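Probable acrylyl-CoA reductase AcuI (Escherichia coli, PDB 1O89) probably catalyses the NADPH-dependent reduction of acrylyl-CoA to propanoyl-CoA, working as a homodimer of the zinc-containing alcohol dehydrogenase family. Local coordinates at residues A[65-69]-A[328-332]. Numbering follows the deposited sequence.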
loop_
_atom_site.group_PDB
_atom_site.type_symbol
_atom_site.label_atom_id
_atom_site.label_comp_id
_atom_site.label_asym_id
_atom_site.label_seq_id
_atom_site.Cartn_x
_atom_site.Cartn_y
_atom_site.Cartn_z
ATOM N N ALA A 65 15.647 -8.100 24.419
ATOM C CA ALA A 65 15.478 -7.621 25.791
ATOM C C ALA A 65 14.212 -8.195 26.437
ATOM O O ALA A 65 14.209 -8.534 27.623
ATOM C CB ALA A 65 15.435 -6.103 25.807
ATOM N N LEU A 66 13.141 -8.291 25.654
ATOM C CA LEU A 66 11.888 -8.892 26.116
ATOM C C LEU A 66 12.098 -10.380 26.385
ATOM O O LEU A 66 11.697 -10.898 27.435
ATOM C CB LEU A 66 10.784 -8.706 25.067
ATOM C CG LEU A 66 10.349 -7.259 24.774
ATOM C CD1 LEU A 66 9.745 -7.140 23.376
ATOM C CD2 LEU A 66 9.368 -6.729 25.813
ATOM N N ALA A 67 12.756 -11.039 25.426
ATOM C CA ALA A 67 13.084 -12.468 25.489
ATOM C C ALA A 67 13.871 -12.836 26.744
ATOM O O ALA A 67 13.544 -13.798 27.438
ATOM C CB ALA A 67 13.883 -12.859 24.258
ATOM N N ILE A 68 14.903 -12.054 27.035
ATOM C CA ILE A 68 15.815 -12.356 28.128
ATOM C C ILE A 68 15.137 -12.168 29.479
ATOM O O ILE A 68 15.314 -12.989 30.384
ATOM C CB ILE A 68 17.110 -11.502 28.004
ATOM C CG1 ILE A 68 17.961 -12.024 26.835
ATOM C CG2 ILE A 68 17.910 -11.524 29.314
ATOM C CD1 ILE A 68 18.995 -11.035 26.299
ATOM N N THR A 69 14.349 -11.105 29.602
ATOM C CA THR A 69 13.689 -10.760 30.873
ATOM C C THR A 69 12.477 -11.643 31.190
ATOM O O THR A 69 11.995 -11.656 32.330
ATOM C CB THR A 69 13.237 -9.280 30.867
ATOM O OG1 THR A 69 12.458 -9.001 29.691
ATOM C CG2 THR A 69 14.437 -8.342 30.769
ATOM N N ALA A 328 19.438 -6.197 29.858
ATOM C CA ALA A 328 18.127 -6.434 29.265
ATOM C C ALA A 328 17.059 -5.787 30.131
ATOM O O ALA A 328 16.106 -5.208 29.613
ATOM C CB ALA A 328 17.854 -7.930 29.096
ATOM N N GLU A 329 17.235 -5.881 31.448
ATOM C CA GLU A 329 16.310 -5.274 32.407
ATOM C C GLU A 329 16.316 -3.752 32.288
ATOM O O GLU A 329 15.281 -3.114 32.474
ATOM C CB GLU A 329 16.673 -5.648 33.849
ATOM C CG GLU A 329 16.708 -7.140 34.142
ATOM C CD GLU A 329 16.067 -7.497 35.472
ATOM O OE1 GLU A 329 16.192 -6.705 36.437
ATOM O OE2 GLU A 329 15.440 -8.576 35.554
ATOM N N ALA A 330 17.485 -3.188 31.996
ATOM C CA ALA A 330 17.644 -1.748 31.843
ATOM C C ALA A 330 16.964 -1.236 30.569
ATOM O O ALA A 330 16.332 -0.182 30.587
ATOM C CB ALA A 330 19.118 -1.374 31.853
ATOM N N ILE A 331 17.078 -1.990 29.477
ATOM C CA ILE A 331 16.467 -1.614 28.196
ATOM C C ILE A 331 14.933 -1.667 28.257
ATOM O O ILE A 331 14.257 -0.930 27.535
ATOM C CB ILE A 331 16.989 -2.522 27.040
ATOM C CG1 ILE A 331 18.476 -2.270 26.789
ATOM C CG2 ILE A 331 16.193 -2.276 25.751
ATOM C CD1 ILE A 331 19.106 -3.203 25.788
ATOM N N ILE A 332 14.395 -2.531 29.121
ATOM C CA ILE A 332 12.947 -2.731 29.228
ATOM C C ILE A 332 12.293 -1.559 29.960
ATOM O O ILE A 332 11.311 -0.998 29.473
ATOM C CB ILE A 332 12.613 -4.131 29.877
ATOM C CG1 ILE A 332 11.811 -5.000 28.900
ATOM C CG2 ILE A 332 11.821 -4.013 31.192
ATOM C CD1 ILE A 332 12.591 -5.455 27.697
#
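In Ile332 an unusual chi1 of -119°, followed by a bent second torsion, carries CD1 across to Ala65, where it settles tightly on the helix turn, 3.5 Å from Ala65 CB. In Thr69 a chi1 of 52° sets OG1 between the backbone N and the carbonyl carbon, turning it back over its own helix near Ala65 O (2.7 Å) and Leu66 O (3.0 Å), while CG2 lies anti to the carbonyl carbon and faces 328-332. The Thr69 and Ile332 side chains slide past each other in opposite directions. Ile332 CD1 also reaches Leu66 CD2 at 3.9 Å, the two branched chains crossing at about a right angle. Thr69 CG2 packs on Ala328 CB at 3.8 Å and skirts the backbone at Glu329. With an alanine here in place of Thr69 both branches go, which is likely to open a gap beside Ala328 and leave the carbonyls of Ala65 and Leu66 without the hydroxyl. Small residues permit the close approach: Ala65 and Ala328 bring their CA atoms to 4.5 Å, in keeping with segment axes 8.6 Å apart at closest approach. Ile68 CG2 covers Ala328 CB at 3.6 Å. The contact joins the GroES-like domain to a helix near the C-terminus, consistent with a catalytic domain built from both chain ends. Helix 62-69 packs against helix 324-332 and, through Ile68, against Leu25 and Leu27 of strand 23-28, while NADP(+)-binding Tyr62 touches Ile331 and Ile332.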